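Local coordinates for pesticidial crystal protein CRY2AA (Bacillus thuringiensis serovar kurstaki, PDB 1I5P) that promotes colloid-osmotic lysis by binding to midgut epithelial cells of dipteran and lepidopteran larvae, acting as an insecticidal delta-endotoxin, at residues Leu173-Phe177 with Tyr219-Cys223; Val374-Asp379 with Ala411-Tyr417; Asn541-Leu545 with Gly593-Ala597; Gly553-Arg558 with Ile607-Ser613. One frame throughout, in Å; residues are numbered along the deposited sequence.

In the fold
Interaction 1 lies in the helical domain, interaction 2 in the middle domain, and interactions 3 and 4 in the C-terminal beta-sandwich. Interaction 1 is a buried contact of rings, a leucine and a thiol. The other three are partly buried strand pairs held by backbone hydrogen bonds. Interaction 2 adds a guanidinium stack, a covered indole and three waters. Interactions 3 and 4 have centres about 22 Å apart and do not touch; their strands follow each other in the chain, 541-550 before 555-561 and 585-597 before 602-610. Interaction 3 is mainly main-chain pairing, whereas interaction 4 carries polar side chains and one water. Interactions 2 and 3 are farther apart, about 42 Å between centres.

Interaction 1 of 4, residues Leu173-Phe177 with Tyr219-Cys223; sequences LLPLF and YSNYC
Two helices of the N-terminal helical domain, 170-193 and 202-232, meet here through an aromatic cluster of F177, Y219 and Y222. The short segments run almost antiparallel and their axes approach to 11.4 Å, so side chains do the touching. F177 reaches across from one helix with CG anti to its backbone N (chi1 172°). This carries the ring to the other helix, with Y222 over one face and Y219 off its edge. Y222 presents its edge to that face of F177 in an edge-to-face pair, with Y222 CD2 3.5 Å from F177 CE2. The ring planes stand at 71°. F177 in turn points its own edge at the face of Y219. That pair is offset, the planes are nearly perpendicular at 88°, and F177 CZ lies 3.7 Å from Y219 CD2. The thiol of C223 sits at the edge of the F177 ring, in its plane, with C223 SG 3.9 Å from F177 CE2. L174 closes the cluster. L174 CD1 touches Y222 CE2 at 3.8 Å and C223 SG at 4.0 Å, while the leucine and tyrosine side chains run past each other in opposite directions. The hydroxyl of Y219 is hydrogen-bonded to H184 of helix 170-193. V252 of helix 238-259 also packs on L174. An aromatic cluster of this kind between antiparallel helices is packing of the delta-endotoxin helical bundle, largely buried here.

Interaction 2 of 4, residues Val374-Asp379 with Ala411-Tyr417; sequences VRSWLD and ARGNSNY
Strands 373-377 and 415-416 pair antiparallel at S376 and N416, where N416 N donates to S376 O at 2.6 Å and S376 N donates back to N416 O. The side chains of this pair are joined too: N416 ND2 gives a hydrogen bond to S376 OG, which lies near the amide plane, and S376 OG is also bonded to S466. On the sheet face of W377 and S415, the indole is covered on both ring faces. A411 CB sits over the centre of one, 3.5 Å from W377 CD2, and S415 CB lies over the opposite one, nearer the rim. R375 bends at chi3 (-67°) and lays its guanidinium on the ring of Y417, planes 22° apart and centres 4.4 Å apart. Its NH1 donates in the guanidinium plane to S415 OG at 2.7 Å, and also forms a salt bridge with D45. Past the strand, D379 OD2 takes the N-H of N414 at 2.7 Å from above the carboxylate plane. Three waters lie between 378-379 and 412-416. One accepts from L378 N and N416 ND2, and another accepts from D379 N. The buried carboxylate also receives S280 N at OD1. With several donors around it, D379 is probably stabilised as an anion. The charge of R375 is probably offset by D45, and the stack on Y417 may help to hold its orientation.

Interaction 3 of 4, residues Asn541-Leu545 with Gly593-Ala597; sequences NSYNL and GNIVA
I595 holds CG1 between its backbone N and carbonyl carbon (chi1 71°), which sets CG2 anti to the carbonyl carbon and near L545. L545 CB meets I595 CG2 at 4.1 Å. On the same face the edge of the Y543 ring comes to A597, with Y543 CE1 4.1 Å from A597 CB. These apolar contacts are few, and the backbone bonds do most of the joining. The strands are antiparallel. Y543 and I595 form a hydrogen-bonded pair, with I595 N donating to Y543 O at 2.7 Å and Y543 N donating to I595 O at 2.8 Å. L545 N gives a nearly straight bond to G593 O, also 2.8 Å, and A597 N bonds to N541 O at 2.9 Å. Between these lie the non-hydrogen-bonded pairs S542 with V596 and N544 with N594. There CA atoms turn toward carbonyl oxygens, as in the contact of S542 CA with I595 O at 3.2 Å. The face of S542, V596, N544 and N594 is more polar. S542 OG touches V596 CG2 at 3.6 Å, and N594 ND2 lies beside S542 CB. The hydroxyl of Y543 is bonded to T492 O and N539 ND2, and its ring makes an edge-to-face pair with Y491. The contact belongs to the C-terminal beta-sandwich. Strand 541-550 is bonded between 585-597 and 617-626. F624 of strand 617-626 touches Y543, L545 and I595. From strand 555-561, V559 touches L545 and I561 touches I595.

Interaction 4 of 4, residues Gly553-Arg558 with Ile607-Ser613; sequences GNSTIR and INVTLNS
The guanidinium of R558 has water 4 at its edge, in plane, where NH1 donates to the water at 2.9 Å. The amide of N608 stands almost upright to it, 85° between planes, although the two side chains lie side by side and point the same way. The setting is an antiparallel strand pair of the C-terminal jelly-roll sandwich, 555-561 with 602-610. T556 with T610 and R558 with N608 are hydrogen-bonded pairs. T556 N donates to T610 O and T610 N to T556 O; the backbones of R558 and N608 are likewise bonded in both directions. I557 with V609 is the non-hydrogen-bonded pair between them. These two face the other way, toward F617 of strand 617-626, and I557 also packs on L547.

On the polar face, water 4 also meets T556 O, N608 OD1 and T610 OG1, the last two at 2.7 Å, and so bridges both strands. N608 ND2 is bonded to N529 and T531. Beyond T610 the chain makes an inverse gamma turn centred on L611. After it, N612 and S613 lie against 553-556. S613 N bonds to N554 O at 3.1 Å, and S613 OG takes the N-H of N554 at 2.9 Å. The T556 hydroxyl, with OG1 anti to the carbonyl carbon (chi1 -59°), crosses to the N612 amide. T556 OG1 donates there in the carbonyl plane, on a lone pair of N612 OD1, at 2.8 Å.

Interaction 1 of 4, residues Leu173-Phe177 with Tyr219-Cys223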
loop_
_atom_site.group_PDB
_atom_site.type_symbol
_atom_site.label_atom_id
_atom_site.label_comp_id
_atom_site.label_asym_id
_atom_site.label_seq_id
_atom_site.Cartn_x
_atom_site.Cartn_y
_atom_site.Cartn_z
ATOM N N LEU A 173 -6.085 3.765 19.892
ATOM C CA LEU A 173 -7.458 3.686 19.421
ATOM C C LEU A 173 -7.598 3.978 17.929
ATOM O O LEU A 173 -8.674 3.814 17.359
ATOM C CB LEU A 173 -8.323 4.673 20.206
ATOM C CG LEU A 173 -8.463 4.415 21.709
ATOM C CD1 LEU A 173 -9.098 5.619 22.391
ATOM C CD2 LEU A 173 -9.314 3.169 21.927
ATOM N N LEU A 174 -6.511 4.405 17.293
ATOM C CA LEU A 174 -6.562 4.751 15.873
ATOM C C LEU A 174 -7.200 3.669 14.978
ATOM O O LEU A 174 -8.020 3.991 14.116
ATOM C CB LEU A 174 -5.169 5.124 15.363
ATOM C CG LEU A 174 -5.135 5.981 14.087
ATOM C CD1 LEU A 174 -5.961 7.261 14.282
ATOM C CD2 LEU A 174 -3.693 6.326 13.732
ATOM N N PRO A 175 -6.842 2.386 15.170
ATOM C CA PRO A 175 -7.444 1.343 14.334
ATOM C C PRO A 175 -8.960 1.344 14.503
ATOM O O PRO A 175 -9.699 1.284 13.530
ATOM C CB PRO A 175 -6.786 0.064 14.853
ATOM C CG PRO A 175 -5.427 0.546 15.237
ATOM C CD PRO A 175 -5.761 1.821 15.995
ATOM N N LEU A 176 -9.422 1.437 15.742
ATOM C CA LEU A 176 -10.861 1.458 16.005
ATOM C C LEU A 176 -11.497 2.699 15.394
ATOM O O LEU A 176 -12.555 2.621 14.774
ATOM C CB LEU A 176 -11.136 1.427 17.512
ATOM C CG LEU A 176 -10.836 0.143 18.294
ATOM C CD1 LEU A 176 -11.440 0.259 19.691
ATOM C CD2 LEU A 176 -11.430 -1.069 17.576
ATOM N N PHE A 177 -10.853 3.848 15.567
ATOM C CA PHE A 177 -11.399 5.077 15.009
ATOM C C PHE A 177 -11.504 4.967 13.490
ATOM O O PHE A 177 -12.477 5.421 12.890
ATOM C CB PHE A 177 -10.534 6.288 15.376
ATOM C CG PHE A 177 -10.954 7.550 14.672
ATOM C CD1 PHE A 177 -12.074 8.260 15.096
ATOM C CD2 PHE A 177 -10.288 7.972 13.524
ATOM C CE1 PHE A 177 -12.530 9.365 14.385
ATOM C CE2 PHE A 177 -10.736 9.076 12.804
ATOM C CZ PHE A 177 -11.861 9.774 13.236
ATOM N N TYR A 219 -11.322 13.453 9.294
ATOM C CA TYR A 219 -10.897 12.121 9.683
ATOM C C TYR A 219 -9.544 11.746 9.088
ATOM O O TYR A 219 -8.726 11.109 9.753
ATOM C CB TYR A 219 -11.959 11.103 9.273
ATOM C CG TYR A 219 -13.320 11.342 9.900
ATOM C CD1 TYR A 219 -14.454 10.720 9.385
ATOM C CD2 TYR A 219 -13.475 12.185 11.004
ATOM C CE1 TYR A 219 -15.705 10.926 9.947
ATOM C CE2 TYR A 219 -14.733 12.399 11.580
ATOM C CZ TYR A 219 -15.841 11.768 11.042
ATOM O OH TYR A 219 -17.095 11.981 11.570
ATOM N N SER A 220 -9.306 12.135 7.839
ATOM C CA SER A 220 -8.034 11.823 7.187
ATOM C C SER A 220 -6.895 12.524 7.904
ATOM O O SER A 220 -5.909 11.890 8.285
ATOM C CB SER A 220 -8.049 12.260 5.719
ATOM O OG SER A 220 -8.928 11.465 4.934
ATOM N N ASN A 221 -7.031 13.832 8.093
ATOM C CA ASN A 221 -5.988 14.597 8.767
ATOM C C ASN A 221 -5.736 14.084 10.183
ATOM O O ASN A 221 -4.586 13.976 10.609
ATOM C CB ASN A 221 -6.346 16.088 8.799
ATOM C CG ASN A 221 -6.258 16.746 7.425
ATOM O OD1 ASN A 221 -5.620 16.225 6.507
ATOM N ND2 ASN A 221 -6.888 17.911 7.285
ATOM N N TYR A 222 -6.805 13.754 10.905
ATOM C CA TYR A 222 -6.651 13.245 12.264
ATOM C C TYR A 222 -5.810 11.971 12.285
ATOM O O TYR A 222 -4.933 11.810 13.134
ATOM C CB TYR A 222 -8.014 12.957 12.900
ATOM C CG TYR A 222 -7.896 12.266 14.243
ATOM C CD1 TYR A 222 -7.501 12.966 15.385
ATOM C CD2 TYR A 222 -8.124 10.898 14.359
ATOM C CE1 TYR A 222 -7.336 12.315 16.614
ATOM C CE2 TYR A 222 -7.959 10.237 15.575
ATOM C CZ TYR A 222 -7.567 10.944 16.695
ATOM O OH TYR A 222 -7.405 10.264 17.887
ATOM N N CYS A 223 -6.083 11.061 11.351
ATOM C CA CYS A 223 -5.336 9.805 11.274
ATOM C C CYS A 223 -3.876 10.054 10.921
ATOM O O CYS A 223 -2.971 9.505 11.546
ATOM C CB CYS A 223 -5.955 8.871 10.228
ATOM S SG CYS A 223 -7.547 8.182 10.694
#

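Interaction 2 of 4, residues Val374-Asp379 with Ala411-Tyr417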
loop_
_atom_site.group_PDB
_atom_site.type_symbol
_atom_site.label_atom_id
_atom_site.label_comp_id
_atom_site.label_asym_id
_atom_site.label_seq_id
_atom_site.Cartn_x
_atom_site.Cartn_y
_atom_site.Cartn_z
ATOM N N VAL A 374 6.010 -13.892 -3.905
ATOM C CA VAL A 374 4.935 -13.469 -3.008
ATOM C C VAL A 374 5.302 -13.638 -1.533
ATOM O O VAL A 374 4.735 -12.966 -0.662
ATOM C CB VAL A 374 3.607 -14.243 -3.292
ATOM C CG1 VAL A 374 3.044 -13.826 -4.642
ATOM C CG2 VAL A 374 3.841 -15.753 -3.265
ATOM N N ARG A 375 6.268 -14.506 -1.254
ATOM C CA ARG A 375 6.659 -14.767 0.124
ATOM C C ARG A 375 8.174 -14.725 0.313
ATOM O O ARG A 375 8.925 -15.201 -0.543
ATOM C CB ARG A 375 6.106 -16.136 0.535
ATOM C CG ARG A 375 6.236 -16.487 2.004
ATOM C CD ARG A 375 5.652 -17.872 2.262
ATOM N NE ARG A 375 4.198 -17.941 2.082
ATOM C CZ ARG A 375 3.311 -17.751 3.055
ATOM N NH1 ARG A 375 3.727 -17.473 4.285
ATOM N NH2 ARG A 375 2.007 -17.874 2.813
ATOM N N SER A 376 8.622 -14.152 1.430
ATOM C CA SER A 376 10.055 -14.067 1.720
ATOM C C SER A 376 10.398 -14.466 3.159
ATOM O O SER A 376 9.555 -14.387 4.051
ATOM C CB SER A 376 10.555 -12.645 1.477
ATOM O OG SER A 376 9.967 -11.743 2.404
ATOM N N TRP A 377 11.638 -14.905 3.358
ATOM C CA TRP A 377 12.176 -15.279 4.670
ATOM C C TRP A 377 13.425 -14.411 4.806
ATOM O O TRP A 377 14.366 -14.545 4.026
ATOM C CB TRP A 377 12.564 -16.758 4.707
ATOM C CG TRP A 377 11.391 -17.687 4.690
ATOM C CD1 TRP A 377 10.789 -18.268 5.767
ATOM C CD2 TRP A 377 10.669 -18.132 3.537
ATOM N NE1 TRP A 377 9.738 -19.051 5.358
ATOM C CE2 TRP A 377 9.640 -18.983 3.995
ATOM C CE3 TRP A 377 10.790 -17.890 2.162
ATOM C CZ2 TRP A 377 8.736 -19.599 3.122
ATOM C CZ3 TRP A 377 9.892 -18.502 1.294
ATOM C CH2 TRP A 377 8.877 -19.346 1.780
ATOM N N LEU A 378 13.437 -13.523 5.794
ATOM C CA LEU A 378 14.554 -12.608 5.967
ATOM C C LEU A 378 15.215 -12.635 7.340
ATOM O O LEU A 378 16.166 -11.889 7.594
ATOM C CB LEU A 378 14.065 -11.190 5.683
ATOM C CG LEU A 378 13.265 -11.023 4.388
ATOM C CD1 LEU A 378 12.499 -9.703 4.415
ATOM C CD2 LEU A 378 14.214 -11.082 3.197
ATOM N N ASP A 379 14.711 -13.490 8.219
ATOM C CA ASP A 379 15.235 -13.592 9.578
ATOM C C ASP A 379 16.652 -14.144 9.652
ATOM O O ASP A 379 17.110 -14.859 8.756
ATOM C CB ASP A 379 14.323 -14.482 10.435
ATOM C CG ASP A 379 12.958 -13.856 10.695
ATOM O OD1 ASP A 379 12.731 -12.696 10.287
ATOM O OD2 ASP A 379 12.116 -14.528 11.322
ATOM N N ALA A 411 14.938 -21.738 4.067
ATOM C CA ALA A 411 13.905 -20.934 4.708
ATOM C C ALA A 411 13.624 -21.385 6.134
ATOM O O ALA A 411 13.628 -22.579 6.437
ATOM C CB ALA A 411 12.621 -20.990 3.896
ATOM N N ARG A 412 13.382 -20.407 7.001
ATOM C CA ARG A 412 13.070 -20.640 8.403
ATOM C C ARG A 412 12.761 -19.299 9.052
ATOM O O ARG A 412 13.081 -18.247 8.496
ATOM C CB ARG A 412 14.236 -21.338 9.121
ATOM C CG ARG A 412 15.579 -20.641 9.013
ATOM C CD ARG A 412 16.680 -21.466 9.693
ATOM N NE ARG A 412 16.470 -21.609 11.136
ATOM C CZ ARG A 412 17.350 -22.154 11.974
ATOM N NH1 ARG A 412 18.506 -22.615 11.519
ATOM N NH2 ARG A 412 17.078 -22.228 13.272
ATOM N N GLY A 413 12.134 -19.339 10.222
ATOM C CA GLY A 413 11.773 -18.115 10.911
ATOM C C GLY A 413 10.495 -17.559 10.316
ATOM O O GLY A 413 9.809 -18.263 9.575
ATOM N N ASN A 414 10.162 -16.310 10.621
ATOM C CA ASN A 414 8.941 -15.717 10.074
ATOM C C ASN A 414 9.040 -15.511 8.573
ATOM O O ASN A 414 10.074 -15.075 8.066
ATOM C CB ASN A 414 8.658 -14.348 10.696
ATOM C CG ASN A 414 8.369 -14.410 12.178
ATOM O OD1 ASN A 414 7.689 -15.308 12.655
ATOM N ND2 ASN A 414 8.874 -13.424 12.911
ATOM N N SER A 415 7.964 -15.822 7.862
ATOM C CA SER A 415 7.935 -15.597 6.425
ATOM C C SER A 415 7.055 -14.365 6.262
ATOM O O SER A 415 6.132 -14.141 7.050
ATOM C CB SER A 415 7.324 -16.785 5.672
ATOM O OG SER A 415 5.911 -16.743 5.701
ATOM N N ASN A 416 7.351 -13.559 5.250
ATOM C CA ASN A 416 6.595 -12.344 5.002
ATOM C C ASN A 416 5.689 -12.535 3.802
ATOM O O ASN A 416 6.139 -12.871 2.711
ATOM C CB ASN A 416 7.567 -11.187 4.789
ATOM C CG ASN A 416 8.620 -11.129 5.877
ATOM O OD1 ASN A 416 8.316 -10.806 7.029
ATOM N ND2 ASN A 416 9.864 -11.462 5.527
ATOM N N TYR A 417 4.400 -12.311 4.020
ATOM C CA TYR A 417 3.408 -12.492 2.971
ATOM C C TYR A 417 2.080 -11.890 3.414
ATOM O O TYR A 417 1.756 -11.906 4.600
ATOM C CB TYR A 417 3.224 -13.992 2.714
ATOM C CG TYR A 417 1.997 -14.341 1.907
ATOM C CD1 TYR A 417 2.000 -14.223 0.521
ATOM C CD2 TYR A 417 0.813 -14.753 2.535
ATOM C CE1 TYR A 417 0.864 -14.498 -0.229
ATOM C CE2 TYR A 417 -0.333 -15.030 1.792
ATOM C CZ TYR A 417 -0.299 -14.897 0.412
ATOM O OH TYR A 417 -1.436 -15.127 -0.327
HETATM O O HOH W 1 11.479 -12.727 7.623
HETATM O O HOH W 2 12.809 -15.697 8.019
HETATM O O HOH W 3 10.478 -11.737 11.156
#

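Interaction 3 of 4, residues Asn541-Leu545 with Gly593-Ala597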
loop_
_atom_site.group_PDB
_atom_site.type_symbol
_atom_site.label_atom_id
_atom_site.label_comp_id
_atom_site.label_asym_id
_atom_site.label_seq_id
_atom_site.Cartn_x
_atom_site.Cartn_y
_atom_site.Cartn_z
ATOM N N ASN A 541 -12.269 1.900 -24.414
ATOM C CA ASN A 541 -13.219 2.810 -23.785
ATOM C C ASN A 541 -12.693 4.226 -23.607
ATOM O O ASN A 541 -11.484 4.456 -23.557
ATOM C CB ASN A 541 -13.650 2.264 -22.422
ATOM C CG ASN A 541 -14.469 1.002 -22.536
ATOM O OD1 ASN A 541 -15.439 0.950 -23.291
ATOM N ND2 ASN A 541 -14.090 -0.026 -21.782
ATOM N N SER A 542 -13.616 5.175 -23.523
ATOM C CA SER A 542 -13.250 6.567 -23.320
ATOM C C SER A 542 -13.439 6.933 -21.856
ATOM O O SER A 542 -14.430 6.556 -21.233
ATOM C CB SER A 542 -14.101 7.485 -24.196
ATOM O OG SER A 542 -13.552 7.572 -25.499
ATOM N N TYR A 543 -12.482 7.673 -21.312
ATOM C CA TYR A 543 -12.532 8.076 -19.915
ATOM C C TYR A 543 -12.148 9.528 -19.727
ATOM O O TYR A 543 -11.506 10.132 -20.589
ATOM C CB TYR A 543 -11.546 7.252 -19.074
ATOM C CG TYR A 543 -11.742 5.750 -19.065
ATOM C CD1 TYR A 543 -11.190 4.947 -20.062
ATOM C CD2 TYR A 543 -12.454 5.128 -18.034
ATOM C CE1 TYR A 543 -11.339 3.553 -20.032
ATOM C CE2 TYR A 543 -12.612 3.742 -17.998
ATOM C CZ TYR A 543 -12.052 2.962 -18.997
ATOM O OH TYR A 543 -12.229 1.594 -18.961
ATOM N N ASN A 544 -12.548 10.086 -18.590
ATOM C CA ASN A 544 -12.144 11.440 -18.242
ATOM C C ASN A 544 -10.885 11.203 -17.424
ATOM O O ASN A 544 -10.890 10.418 -16.472
ATOM C CB ASN A 544 -13.181 12.143 -17.368
ATOM C CG ASN A 544 -14.289 12.774 -18.169
ATOM O OD1 ASN A 544 -14.050 13.367 -19.221
ATOM N ND2 ASN A 544 -15.515 12.667 -17.666
ATOM N N LEU A 545 -9.800 11.850 -17.819
ATOM C CA LEU A 545 -8.550 11.704 -17.106
ATOM C C LEU A 545 -8.466 12.731 -15.995
ATOM O O LEU A 545 -8.614 13.936 -16.232
ATOM C CB LEU A 545 -7.361 11.881 -18.052
ATOM C CG LEU A 545 -5.968 11.888 -17.414
ATOM C CD1 LEU A 545 -5.663 10.522 -16.810
ATOM C CD2 LEU A 545 -4.931 12.243 -18.473
ATOM N N GLY A 593 -9.343 15.979 -19.085
ATOM C CA GLY A 593 -10.194 15.882 -20.253
ATOM C C GLY A 593 -10.490 14.450 -20.649
ATOM O O GLY A 593 -10.025 13.498 -20.015
ATOM N N ASN A 594 -11.271 14.304 -21.712
ATOM C CA ASN A 594 -11.656 13.003 -22.218
ATOM C C ASN A 594 -10.545 12.361 -23.045
ATOM O O ASN A 594 -9.931 13.011 -23.889
ATOM C CB ASN A 594 -12.925 13.139 -23.056
ATOM C CG ASN A 594 -13.339 11.834 -23.698
ATOM O OD1 ASN A 594 -12.863 11.482 -24.780
ATOM N ND2 ASN A 594 -14.220 11.100 -23.030
ATOM N N ILE A 595 -10.284 11.084 -22.789
ATOM C CA ILE A 595 -9.258 10.366 -23.513
ATOM C C ILE A 595 -9.774 8.996 -23.927
ATOM O O ILE A 595 -10.734 8.483 -23.350
ATOM C CB ILE A 595 -7.962 10.203 -22.661
ATOM C CG1 ILE A 595 -8.180 9.211 -21.518
ATOM C CG2 ILE A 595 -7.529 11.553 -22.121
ATOM C CD1 ILE A 595 -7.860 7.769 -21.885
ATOM N N VAL A 596 -9.132 8.407 -24.932
ATOM C CA VAL A 596 -9.528 7.096 -25.424
ATOM C C VAL A 596 -8.448 6.060 -25.147
ATOM O O VAL A 596 -7.314 6.207 -25.594
ATOM C CB VAL A 596 -9.777 7.109 -26.945
ATOM C CG1 VAL A 596 -10.491 5.819 -27.359
ATOM C CG2 VAL A 596 -10.597 8.331 -27.338
ATOM N N ALA A 597 -8.804 5.018 -24.400
ATOM C CA ALA A 597 -7.865 3.941 -24.094
ATOM C C ALA A 597 -7.943 2.937 -25.244
ATOM O O ALA A 597 -8.490 1.843 -25.090
ATOM C CB ALA A 597 -8.239 3.267 -22.776
#

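Interaction 4 of 4, residues Gly553-Arg558 with Ile607-Ser613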
loop_
_atom_site.group_PDB
_atom_site.type_symbol
_atom_site.label_atom_id
_atom_site.label_comp_id
_atom_site.label_asym_id
_atom_site.label_seq_id
_atom_site.Cartn_x
_atom_site.Cartn_y
_atom_site.Cartn_z
ATOM N N GLY A 553 2.027 26.286 -4.910
ATOM C CA GLY A 553 2.579 27.333 -5.744
ATOM C C GLY A 553 1.973 27.093 -7.110
ATOM O O GLY A 553 1.169 26.172 -7.268
ATOM N N ASN A 554 2.336 27.904 -8.097
ATOM C CA ASN A 554 1.790 27.724 -9.435
ATOM C C ASN A 554 2.601 26.764 -10.282
ATOM O O ASN A 554 3.828 26.704 -10.192
ATOM C CB ASN A 554 1.682 29.059 -10.164
ATOM C CG ASN A 554 0.520 29.890 -9.685
ATOM O OD1 ASN A 554 -0.602 29.403 -9.565
ATOM N ND2 ASN A 554 0.782 31.164 -9.415
ATOM N N SER A 555 1.886 26.011 -11.106
ATOM C CA SER A 555 2.496 25.044 -11.994
ATOM C C SER A 555 1.609 24.878 -13.220
ATOM O O SER A 555 0.435 25.255 -13.205
ATOM C CB SER A 555 2.672 23.703 -11.273
ATOM O OG SER A 555 1.450 23.263 -10.704
ATOM N N THR A 556 2.176 24.329 -14.288
ATOM C CA THR A 556 1.425 24.117 -15.514
ATOM C C THR A 556 1.548 22.661 -15.935
ATOM O O THR A 556 2.651 22.115 -16.009
ATOM C CB THR A 556 1.947 25.012 -16.653
ATOM O OG1 THR A 556 1.850 26.386 -16.259
ATOM C CG2 THR A 556 1.127 24.795 -17.924
ATOM N N ILE A 557 0.410 22.036 -16.211
ATOM C CA ILE A 557 0.397 20.642 -16.620
ATOM C C ILE A 557 0.077 20.494 -18.102
ATOM O O ILE A 557 -0.900 21.055 -18.596
ATOM C CB ILE A 557 -0.645 19.833 -15.816
ATOM C CG1 ILE A 557 -0.405 19.998 -14.316
ATOM C CG2 ILE A 557 -0.547 18.358 -16.179
ATOM C CD1 ILE A 557 -1.456 19.331 -13.456
ATOM N N ARG A 558 0.914 19.741 -18.805
ATOM C CA ARG A 558 0.715 19.484 -20.226
ATOM C C ARG A 558 0.644 17.977 -20.434
ATOM O O ARG A 558 1.637 17.262 -20.276
ATOM C CB ARG A 558 1.857 20.078 -21.055
ATOM C CG ARG A 558 1.803 21.601 -21.181
ATOM C CD ARG A 558 2.971 22.134 -21.999
ATOM N NE ARG A 558 2.824 23.556 -22.310
ATOM C CZ ARG A 558 2.948 24.543 -21.428
ATOM N NH1 ARG A 558 3.228 24.277 -20.158
ATOM N NH2 ARG A 558 2.790 25.801 -21.819
ATOM N N ILE A 607 3.001 13.204 -19.168
ATOM C CA ILE A 607 2.634 14.252 -18.232
ATOM C C ILE A 607 3.829 15.180 -18.032
ATOM O O ILE A 607 4.819 14.811 -17.397
ATOM C CB ILE A 607 2.200 13.652 -16.875
ATOM C CG1 ILE A 607 1.025 12.687 -17.088
ATOM C CG2 ILE A 607 1.800 14.759 -15.921
ATOM C CD1 ILE A 607 0.486 12.042 -15.811
ATOM N N ASN A 608 3.735 16.381 -18.596
ATOM C CA ASN A 608 4.801 17.366 -18.486
ATOM C C ASN A 608 4.419 18.464 -17.509
ATOM O O ASN A 608 3.331 19.033 -17.584
ATOM C CB ASN A 608 5.119 17.960 -19.859
ATOM C CG ASN A 608 6.091 19.125 -19.782
ATOM O OD1 ASN A 608 5.697 20.265 -19.535
ATOM N ND2 ASN A 608 7.370 18.840 -19.979
ATOM N N VAL A 609 5.324 18.762 -16.587
ATOM C CA VAL A 609 5.051 19.773 -15.586
ATOM C C VAL A 609 6.017 20.944 -15.622
ATOM O O VAL A 609 7.236 20.773 -15.666
ATOM C CB VAL A 609 5.062 19.161 -14.166
ATOM C CG1 VAL A 609 4.834 20.253 -13.126
ATOM C CG2 VAL A 609 3.984 18.092 -14.054
ATOM N N THR A 610 5.440 22.138 -15.608
ATOM C CA THR A 610 6.198 23.375 -15.607
ATOM C C THR A 610 6.067 23.928 -14.197
ATOM O O THR A 610 4.954 24.144 -13.721
ATOM C CB THR A 610 5.598 24.396 -16.594
ATOM O OG1 THR A 610 5.614 23.848 -17.918
ATOM C CG2 THR A 610 6.394 25.690 -16.573
ATOM N N LEU A 611 7.192 24.134 -13.520
ATOM C CA LEU A 611 7.164 24.666 -12.162
ATOM C C LEU A 611 7.277 26.181 -12.218
ATOM O O LEU A 611 8.343 26.748 -11.984
ATOM C CB LEU A 611 8.316 24.089 -11.336
ATOM C CG LEU A 611 8.306 22.576 -11.119
ATOM C CD1 LEU A 611 9.491 22.192 -10.248
ATOM C CD2 LEU A 611 6.995 22.147 -10.462
ATOM N N ASN A 612 6.166 26.831 -12.536
ATOM C CA ASN A 612 6.133 28.279 -12.639
ATOM C C ASN A 612 6.722 28.961 -11.409
ATOM O O ASN A 612 7.656 29.757 -11.523
ATOM C CB ASN A 612 4.694 28.750 -12.862
ATOM C CG ASN A 612 4.058 28.110 -14.084
ATOM O OD1 ASN A 612 3.189 27.249 -13.964
ATOM N ND2 ASN A 612 4.494 28.525 -15.266
ATOM N N SER A 613 6.187 28.644 -10.232
ATOM C CA SER A 613 6.667 29.249 -8.994
ATOM C C SER A 613 8.021 28.726 -8.515
ATOM O O SER A 613 8.621 29.293 -7.605
ATOM C CB SER A 613 5.629 29.063 -7.887
ATOM O OG SER A 613 4.463 29.827 -8.142
HETATM O O HOH W 4 3.825 21.954 -18.542
#